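Local coordinates for globin domain-containing protein (Pseudomonas aeruginosa, PDB 1TU9) that binds heme in a globin fold and may bind and carry oxygen, at residues P88-L99 with R118-K129. Sequence-based numbering, arbitrary orientation.
Sequences PELYDLWLDALL and RDVMGRGIAVIK. With HEM (protoporphyrin IX containing Fe), chain B; PPI (propanoic acid), chain C.
Helices 90-99 and 118-129 run nearly antiparallel, 153° between their directions and axes 11.2 Å apart at closest approach, bringing Y91 opposite I125 and L95 opposite R118. They lie on helices 90-105 and 111-130, the last two of the globin fold (G and H of the classic naming), and together wall one side of the heme pocket. I125 reaches both aromatic residues with different branches: CG2 meets Y91 CB at 3.7 Å, while CD1 approaches W94 CE3 obliquely at 4.0 Å. With CG anti to the backbone N (chi1 -176°), W94 sets its indole over the heme's vinyl-bearing rim, on the PPI side, vinyl carbon CAB 3.3 Å from CE2. At the indole edge, in plane, M121 makes a Met-aromatic contact, SD 3.9 Å from CH2; PPI O1 binds the heme iron. Y91 touches H79, the axial histidine of that iron. Ion pairs fasten the more exposed border: the extended K129 chain passes Y91 CB to a long salt bridge, NZ to D92 OD1 3.4 Å, whose hydrogen bond is weak. R118 reaches D96 with L99 CD2 over one guanidinium face and L95 CD2 obliquely beside NH1; its NH2 donates to the anti side of D96 OD1 at 2.9 Å, nearly straight at 163°.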
ATOM      1  N   PRO A  88       9.592   6.432  -7.878  1.00 10.91           N
ATOM      2  CA  PRO A  88       9.084   6.940  -6.597  1.00 11.98           C
ATOM      3  C   PRO A  88       7.753   7.698  -6.683  1.00 12.16           C
ATOM      4  O   PRO A  88       6.947   7.569  -5.769  1.00 12.02           O
ATOM      5  CB  PRO A  88      10.221   7.847  -6.114  1.00 12.12           C
ATOM      6  CG  PRO A  88      11.429   7.168  -6.657  1.00 13.05           C
ATOM      7  CD  PRO A  88      11.031   6.723  -8.043  1.00 11.84           C
ATOM      8  N   GLU A  89       7.503   8.428  -7.764  1.00 13.14           N
ATOM      9  CA  GLU A  89       6.261   9.190  -7.894  1.00 14.96           C
ATOM     10  C   GLU A  89       5.012   8.302  -7.840  1.00 14.15           C
ATOM     11  O   GLU A  89       3.934   8.746  -7.439  1.00 15.38           O
ATOM     12  CB  GLU A  89       6.253  10.004  -9.197  1.00 16.67           C
ATOM     13  CG  GLU A  89       7.062  11.293  -9.166  1.00 20.57           C
ATOM     14  CD  GLU A  89       7.008  12.054 -10.485  1.00 23.72           C
ATOM     15  OE1 GLU A  89       5.911  12.130 -11.089  1.00 28.31           O
ATOM     16  OE2 GLU A  89       8.051  12.594 -10.923  1.00 27.38           O
ATOM     17  N   LEU A  90       5.138   7.044  -8.233  1.00 12.12           N
ATOM     18  CA  LEU A  90       3.982   6.160  -8.303  1.00 11.71           C
ATOM     19  C   LEU A  90       3.434   5.791  -6.928  1.00 11.16           C
ATOM     20  O   LEU A  90       2.265   5.433  -6.809  1.00 11.13           O
ATOM     21  CB  LEU A  90       4.294   4.914  -9.136  1.00 11.18           C
ATOM     22  CG  LEU A  90       4.700   5.228 -10.589  1.00 12.04           C
ATOM     23  CD1 LEU A  90       4.923   3.937 -11.347  1.00 12.70           C
ATOM     24  CD2 LEU A  90       3.665   6.105 -11.310  1.00 13.31           C
ATOM     25  N   TYR A  91       4.246   5.889  -5.886  1.00 10.35           N
ATOM     26  CA  TYR A  91       3.780   5.563  -4.534  1.00  9.76           C
ATOM     27  C   TYR A  91       2.755   6.565  -4.023  1.00  9.29           C
ATOM     28  O   TYR A  91       1.907   6.216  -3.198  1.00  9.09           O
ATOM     29  CB  TYR A  91       4.950   5.423  -3.549  1.00  9.72           C
ATOM     30  CG  TYR A  91       5.809   4.252  -3.886  1.00  9.12           C
ATOM     31  CD1 TYR A  91       6.870   4.387  -4.759  1.00  9.35           C
ATOM     32  CD2 TYR A  91       5.530   2.996  -3.391  1.00  9.33           C
ATOM     33  CE1 TYR A  91       7.644   3.307  -5.111  1.00  9.71           C
ATOM     34  CE2 TYR A  91       6.288   1.906  -3.727  1.00  8.74           C
ATOM     35  CZ  TYR A  91       7.348   2.057  -4.607  1.00  9.17           C
ATOM     36  OH  TYR A  91       8.104   0.963  -4.958  1.00 10.25           O
ATOM     37  N   ASP A  92       2.801   7.799  -4.497  1.00  9.57           N
ATOM     38  CA  ASP A  92       1.796   8.774  -4.096  1.00 10.47           C
ATOM     39  C   ASP A  92       0.437   8.350  -4.643  1.00  9.81           C
ATOM     40  O   ASP A  92      -0.591   8.522  -3.987  1.00  9.63           O
ATOM     41  CB  ASP A  92       2.166  10.174  -4.601  1.00 12.36           C
ATOM     42  CG  ASP A  92       3.556  10.620  -4.157  1.00 16.84           C
ATOM     43  OD1 ASP A  92       4.108  10.063  -3.188  1.00 19.96           O
ATOM     44  OD2 ASP A  92       4.169  11.540  -4.730  1.00 22.13           O
ATOM     45  N   LEU A  93       0.425   7.804  -5.854  1.00  8.94           N
ATOM     46  CA  LEU A  93      -0.807   7.288  -6.452  1.00  9.14           C
ATOM     47  C   LEU A  93      -1.309   6.046  -5.732  1.00  8.31           C
ATOM     48  O   LEU A  93      -2.522   5.875  -5.547  1.00  8.83           O
ATOM     49  CB  LEU A  93      -0.598   6.998  -7.935  1.00  9.52           C
ATOM     50  CG  LEU A  93      -0.163   8.174  -8.810  1.00 12.29           C
ATOM     51  CD1 LEU A  93       0.063   7.694 -10.228  1.00 14.09           C
ATOM     52  CD2 LEU A  93      -1.174   9.307  -8.763  1.00 14.35           C
ATOM     53  N   TRP A  94      -0.389   5.190  -5.306  1.00  7.58           N
ATOM     54  CA  TRP A  94      -0.726   4.014  -4.512  1.00  7.53           C
ATOM     55  C   TRP A  94      -1.405   4.438  -3.213  1.00  7.14           C
ATOM     56  O   TRP A  94      -2.463   3.926  -2.841  1.00  7.02           O
ATOM     57  CB  TRP A  94       0.563   3.232  -4.237  1.00  7.65           C
ATOM     58  CG  TRP A  94       0.401   1.936  -3.497  1.00  7.60           C
ATOM     59  CD1 TRP A  94       0.295   0.689  -4.039  1.00  8.20           C
ATOM     60  CD2 TRP A  94       0.368   1.740  -2.074  1.00  7.51           C
ATOM     61  NE1 TRP A  94       0.168  -0.256  -3.051  1.00  8.48           N
ATOM     62  CE2 TRP A  94       0.201   0.365  -1.833  1.00  7.68           C
ATOM     63  CE3 TRP A  94       0.436   2.594  -0.971  1.00  7.39           C
ATOM     64  CZ2 TRP A  94       0.118  -0.171  -0.549  1.00  8.04           C
ATOM     65  CZ3 TRP A  94       0.361   2.054   0.304  1.00  8.53           C
ATOM     66  CH2 TRP A  94       0.208   0.691   0.504  1.00  8.57           C
ATOM     67  N   LEU A  95      -0.819   5.412  -2.537  1.00  7.13           N
ATOM     68  CA  LEU A  95      -1.351   5.842  -1.255  1.00  7.35           C
ATOM     69  C   LEU A  95      -2.696   6.532  -1.429  1.00  7.05           C
ATOM     70  O   LEU A  95      -3.619   6.309  -0.642  1.00  7.19           O
ATOM     71  CB  LEU A  95      -0.342   6.734  -0.518  1.00  7.63           C
ATOM     72  CG  LEU A  95      -0.724   7.106   0.918  1.00  8.49           C
ATOM     73  CD1 LEU A  95      -0.961   5.866   1.775  1.00 10.56           C
ATOM     74  CD2 LEU A  95       0.405   7.947   1.495  1.00  9.92           C
ATOM     75  N   ASP A  96      -2.842   7.350  -2.459  1.00  7.70           N
ATOM     76  CA  ASP A  96      -4.131   7.980  -2.719  1.00  8.22           C
ATOM     77  C   ASP A  96      -5.225   6.928  -2.961  1.00  7.89           C
ATOM     78  O   ASP A  96      -6.341   7.066  -2.478  1.00  7.97           O
ATOM     79  CB  ASP A  96      -4.089   8.897  -3.942  1.00  9.29           C
ATOM     80  CG  ASP A  96      -3.275  10.144  -3.744  1.00 12.40           C
ATOM     81  OD1 ASP A  96      -2.988  10.531  -2.602  1.00 13.42           O
ATOM     82  OD2 ASP A  96      -2.912  10.809  -4.734  1.00 16.37           O
ATOM     83  N   ALA A  97      -4.908   5.882  -3.716  1.00  7.56           N
ATOM     84  CA  ALA A  97      -5.878   4.842  -4.031  1.00  7.35           C
ATOM     85  C   ALA A  97      -6.257   4.073  -2.766  1.00  6.66           C
ATOM     86  O   ALA A  97      -7.434   3.734  -2.554  1.00  6.92           O
ATOM     87  CB  ALA A  97      -5.314   3.907  -5.089  1.00  7.62           C
ATOM     88  N   LEU A  98      -5.277   3.826  -1.913  1.00  6.56           N
ATOM     89  CA  LEU A  98      -5.515   3.172  -0.637  1.00  6.75           C
ATOM     90  C   LEU A  98      -6.438   3.992   0.244  1.00  6.59           C
ATOM     91  O   LEU A  98      -7.402   3.464   0.809  1.00  6.37           O
ATOM     92  CB  LEU A  98      -4.193   2.884   0.075  1.00  6.92           C
ATOM     93  CG  LEU A  98      -4.312   2.193   1.441  1.00  7.58           C
ATOM     94  CD1 LEU A  98      -5.024   0.858   1.362  1.00  9.15           C
ATOM     95  CD2 LEU A  98      -2.924   2.014   2.044  1.00  8.17           C
ATOM     96  N   LEU A  99      -6.169   5.279   0.359  1.00  6.89           N
ATOM     97  CA  LEU A  99      -7.005   6.135   1.178  1.00  7.99           C
ATOM     98  C   LEU A  99      -8.443   6.197   0.676  1.00  8.68           C
ATOM     99  O   LEU A  99      -9.381   6.238   1.478  1.00  8.02           O
ATOM    100  CB  LEU A  99      -6.384   7.527   1.300  1.00  8.19           C
ATOM    101  CG  LEU A  99      -5.396   7.667   2.461  1.00 10.10           C
ATOM    102  CD1 LEU A  99      -6.171   7.665   3.765  1.00 12.95           C
ATOM    103  CD2 LEU A  99      -4.307   6.591   2.531  1.00 11.71           C
ATOM    104  N   ARG A 118      -1.766   7.578   6.384  1.00  6.92           N
ATOM    105  CA  ARG A 118      -0.717   8.286   5.649  1.00  8.20           C
ATOM    106  C   ARG A 118       0.614   8.237   6.381  1.00  8.68           C
ATOM    107  O   ARG A 118       1.662   8.035   5.770  1.00  8.55           O
ATOM    108  CB  ARG A 118      -1.167   9.713   5.312  1.00  9.32           C
ATOM    109  CG  ARG A 118      -2.210   9.699   4.195  1.00 11.37           C
ATOM    110  CD  ARG A 118      -2.556  11.042   3.578  1.00 12.65           C
ATOM    111  NE  ARG A 118      -3.423  10.884   2.412  1.00 14.37           N
ATOM    112  CZ  ARG A 118      -2.997  10.644   1.167  1.00 16.06           C
ATOM    113  NH1 ARG A 118      -1.701  10.564   0.881  1.00 16.27           N
ATOM    114  NH2 ARG A 118      -3.884  10.488   0.197  1.00 16.84           N
ATOM    115  N   ASP A 119       0.573   8.382   7.697  1.00  8.52           N
ATOM    116  CA  ASP A 119       1.774   8.367   8.532  1.00  8.72           C
ATOM    117  C   ASP A 119       2.393   6.972   8.561  1.00  8.38           C
ATOM    118  O   ASP A 119       3.586   6.795   8.274  1.00  9.73           O
ATOM    119  CB  ASP A 119       1.353   8.857   9.923  1.00  9.16           C
ATOM    120  CG  ASP A 119       2.471   8.968  10.912  1.00 10.73           C
ATOM    121  OD1 ASP A 119       3.619   8.502  10.688  1.00 13.52           O
ATOM    122  OD2 ASP A 119       2.219   9.489  12.011  1.00 12.27           O
ATOM    123  N   VAL A 120       1.575   5.971   8.871  1.00  8.42           N
ATOM    124  CA  VAL A 120       2.055   4.609   9.018  1.00  8.04           C
ATOM    125  C   VAL A 120       2.543   4.044   7.678  1.00  8.02           C
ATOM    126  O   VAL A 120       3.609   3.444   7.606  1.00  8.60           O
ATOM    127  CB  VAL A 120       0.989   3.700   9.676  1.00  8.14           C
ATOM    128  CG1 VAL A 120       1.371   2.228   9.598  1.00  8.94           C
ATOM    129  CG2 VAL A 120       0.769   4.140  11.124  1.00  8.43           C
ATOM    130  N   MET A 121       1.773   4.216   6.614  1.00  7.63           N
ATOM    131  CA  MET A 121       2.235   3.747   5.305  1.00  7.43           C
ATOM    132  C   MET A 121       3.437   4.545   4.815  1.00  7.91           C
ATOM    133  O   MET A 121       4.338   3.971   4.205  1.00  8.10           O
ATOM    134  CB  MET A 121       1.128   3.818   4.257  1.00  7.58           C
ATOM    135  CG  MET A 121      -0.077   2.946   4.553  1.00  8.03           C
ATOM    136  SD  MET A 121       0.238   1.165   4.379  1.00  8.78           S
ATOM    137  CE  MET A 121       0.461   0.702   6.060  1.00  9.11           C
ATOM    138  N   GLY A 122       3.463   5.844   5.084  1.00  7.80           N
ATOM    139  CA  GLY A 122       4.541   6.695   4.603  1.00  8.34           C
ATOM    140  C   GLY A 122       5.907   6.282   5.087  1.00  8.69           C
ATOM    141  O   GLY A 122       6.892   6.437   4.367  1.00  8.99           O
ATOM    142  N   ARG A 123       5.991   5.721   6.288  1.00  9.24           N
ATOM    143  CA  ARG A 123       7.274   5.288   6.835  1.00 10.35           C
ATOM    144  C   ARG A 123       7.907   4.220   5.998  1.00 10.07           C
ATOM    145  O   ARG A 123       9.097   4.281   5.691  1.00  9.97           O
ATOM    146  CB  ARG A 123       7.103   4.686   8.219  1.00 12.23           C
ATOM    147  CG  ARG A 123       6.535   5.600   9.170  1.00 13.62           C
ATOM    148  CD  ARG A 123       5.989   4.913  10.349  1.00 13.76           C
ATOM    149  NE  ARG A 123       5.220   5.888  11.047  1.00 12.59           N
ATOM    150  CZ  ARG A 123       5.175   5.985  12.358  1.00 13.06           C
ATOM    151  NH1 ARG A 123       5.841   5.139  13.123  1.00 14.52           N
ATOM    152  NH2 ARG A 123       4.458   6.933  12.895  1.00 14.29           N
ATOM    153  N   GLY A 124       7.111   3.211   5.660  1.00  9.99           N
ATOM    154  CA  GLY A 124       7.601   2.092   4.888  1.00 10.19           C
ATOM    155  C   GLY A 124       7.827   2.478   3.446  1.00  9.54           C
ATOM    156  O   GLY A 124       8.805   2.055   2.833  1.00 10.36           O
ATOM    157  N   ILE A 125       6.939   3.295   2.900  1.00  9.10           N
ATOM    158  CA  ILE A 125       7.090   3.805   1.534  1.00  9.89           C
ATOM    159  C   ILE A 125       8.413   4.538   1.400  1.00  9.45           C
ATOM    160  O   ILE A 125       9.095   4.412   0.389  1.00 10.23           O
ATOM    161  CB  ILE A 125       5.905   4.727   1.148  1.00  9.62           C
ATOM    162  CG1 ILE A 125       4.638   3.896   0.880  1.00 10.15           C
ATOM    163  CG2 ILE A 125       6.226   5.572  -0.075  1.00 10.40           C
ATOM    164  CD1 ILE A 125       3.368   4.709   0.787  1.00 11.14           C
ATOM    165  N   ALA A 126       8.796   5.308   2.412  1.00  9.78           N
ATOM    166  CA  ALA A 126      10.079   6.016   2.386  1.00 10.13           C
ATOM    167  C   ALA A 126      11.241   5.044   2.228  1.00  9.66           C
ATOM    168  O   ALA A 126      12.167   5.298   1.442  1.00 10.37           O
ATOM    169  CB  ALA A 126      10.260   6.840   3.647  1.00 10.32           C
ATOM    170  N   VAL A 127      11.201   3.932   2.942  1.00 10.32           N
ATOM    171  CA  VAL A 127      12.256   2.927   2.845  1.00 11.08           C
ATOM    172  C   VAL A 127      12.298   2.362   1.417  1.00 10.91           C
ATOM    173  O   VAL A 127      13.361   2.294   0.785  1.00 10.72           O
ATOM    174  CB  VAL A 127      12.068   1.796   3.866  1.00 11.77           C
ATOM    175  CG1 VAL A 127      13.109   0.707   3.679  1.00 12.83           C
ATOM    176  CG2 VAL A 127      12.122   2.343   5.308  1.00 12.93           C
ATOM    177  N   ILE A 128      11.137   1.991   0.890  1.00 10.67           N
ATOM    178  CA  ILE A 128      11.078   1.389  -0.435  1.00 11.04           C
ATOM    179  C   ILE A 128      11.635   2.349  -1.479  1.00 10.95           C
ATOM    180  O   ILE A 128      12.492   1.960  -2.289  1.00 10.56           O
ATOM    181  CB  ILE A 128       9.638   0.967  -0.771  1.00 10.77           C
ATOM    182  CG1 ILE A 128       9.208  -0.157   0.162  1.00 11.73           C
ATOM    183  CG2 ILE A 128       9.539   0.511  -2.238  1.00 11.32           C
ATOM    184  CD1 ILE A 128       7.728  -0.435   0.145  1.00 12.44           C
ATOM    185  N   LYS A 129      11.180   3.598  -1.461  1.00 11.52           N
ATOM    186  CA  LYS A 129      11.625   4.628  -2.407  1.00 12.25           C
ATOM    187  C   LYS A 129      13.123   4.830  -2.361  1.00 11.71           C
ATOM    188  O   LYS A 129      13.752   5.113  -3.396  1.00 12.05           O
ATOM    189  CB  LYS A 129      10.977   5.984  -2.111  1.00 13.11           C
ATOM    190  CG  LYS A 129       9.534   6.117  -2.502  1.00 14.61           C
ATOM    191  CD  LYS A 129       9.077   7.525  -2.148  1.00 14.63           C
ATOM    192  CE  LYS A 129       7.655   7.803  -2.540  1.00 15.88           C
ATOM    193  NZ  LYS A 129       7.238   9.154  -2.079  1.00 17.40           N
TER
HETATM  194  CHA HEM B 301       4.643  -6.849  -6.953  1.00 12.52           C
HETATM  195  CHB HEM B 301       3.707  -4.796  -2.557  1.00 14.50           C
HETATM  196  CHC HEM B 301       3.946  -0.514  -4.589  1.00 10.61           C
HETATM  197  CHD HEM B 301       3.938  -2.488  -8.990  1.00  8.76           C
HETATM  198  C1A HEM B 301       4.454  -6.638  -5.582  1.00 14.22           C
HETATM  199  C2A HEM B 301       4.502  -7.657  -4.542  1.00 17.42           C
HETATM  200  C3A HEM B 301       4.238  -7.110  -3.354  1.00 16.33           C
HETATM  201  C4A HEM B 301       4.005  -5.700  -3.551  1.00 13.87           C
HETATM  202  CMA HEM B 301       4.196  -7.854  -1.999  1.00 16.01           C
HETATM  203  CAA HEM B 301       4.826  -9.134  -4.787  1.00 20.81           C
HETATM  204  CBA HEM B 301       6.221  -9.439  -4.223  1.00 23.66           C
HETATM  205  CGA HEM B 301       7.259  -8.394  -4.583  1.00 23.55           C
HETATM  206  O1A HEM B 301       7.612  -8.280  -5.780  1.00 26.53           O
HETATM  207  O2A HEM B 301       7.761  -7.671  -3.679  1.00 25.21           O
HETATM  208  C1B HEM B 301       3.713  -3.440  -2.687  1.00 13.41           C
HETATM  209  C2B HEM B 301       3.544  -2.425  -1.657  1.00 13.62           C
HETATM  210  C3B HEM B 301       3.620  -1.226  -2.225  1.00 12.54           C
HETATM  211  C4B HEM B 301       3.827  -1.479  -3.652  1.00 11.34           C
HETATM  212  CMB HEM B 301       3.294  -2.714  -0.157  1.00 13.95           C
HETATM  213  CAB HEM B 301       3.475   0.165  -1.548  1.00 11.81           C
HETATM  214  CBB HEM B 301       4.022   0.449  -0.361  1.00 13.99           C
HETATM  215  C1C HEM B 301       3.884  -0.702  -5.948  1.00  8.69           C
HETATM  216  C2C HEM B 301       3.676   0.366  -6.871  1.00  9.06           C
HETATM  217  C3C HEM B 301       3.640  -0.158  -8.091  1.00  7.95           C
HETATM  218  C4C HEM B 301       3.849  -1.580  -7.968  1.00  8.57           C
HETATM  219  CMC HEM B 301       3.525   1.832  -6.458  1.00  9.94           C
HETATM  220  CAC HEM B 301       3.449   0.657  -9.375  1.00  9.59           C
HETATM  221  CBC HEM B 301       2.825   0.172 -10.437  1.00 10.49           C
HETATM  222  C1D HEM B 301       4.155  -3.827  -8.874  1.00  8.94           C
HETATM  223  C2D HEM B 301       4.250  -4.709  -9.993  1.00  9.45           C
HETATM  224  C3D HEM B 301       4.463  -6.080  -9.402  1.00 10.69           C
HETATM  225  C4D HEM B 301       4.468  -5.902  -7.959  1.00 11.61           C
HETATM  226  CMD HEM B 301       4.147  -4.333 -11.474  1.00  9.52           C
HETATM  227  CAD HEM B 301       4.582  -7.356 -10.243  1.00 10.84           C
HETATM  228  CBD HEM B 301       3.180  -7.752 -10.740  1.00 11.02           C
HETATM  229  CGD HEM B 301       3.243  -8.950 -11.670  1.00 10.51           C
HETATM  230  O1D HEM B 301       3.758  -8.797 -12.808  1.00 10.52           O
HETATM  231  O2D HEM B 301       2.795 -10.065 -11.285  1.00 10.01           O
HETATM  232  NA  HEM B 301       4.145  -5.470  -4.918  1.00 14.03           N
HETATM  233  NB  HEM B 301       3.898  -2.828  -3.903  1.00 11.36           N
HETATM  234  NC  HEM B 301       3.985  -1.893  -6.631  1.00  9.27           N
HETATM  235  ND  HEM B 301       4.290  -4.549  -7.705  1.00  9.74           N
HETATM  236 FE   HEM B 301       4.154  -3.787  -5.823  1.00 11.32          FE
HETATM  237  C1  PPI C 302       1.336  -3.954  -5.975  1.00 11.19           C
HETATM  238  C2  PPI C 302       1.117  -2.601  -5.410  1.00 10.21           C
HETATM  239  C3  PPI C 302      -0.335  -2.370  -5.420  1.00 11.54           C
HETATM  240  O1  PPI C 302       2.423  -4.412  -6.130  1.00 13.89           O
HETATM  241  O2  PPI C 302       0.279  -4.690  -6.360  1.00 13.00           O
HETATM  242  O   HOH W   1      -0.021  10.228  -1.612  1.00 18.32           O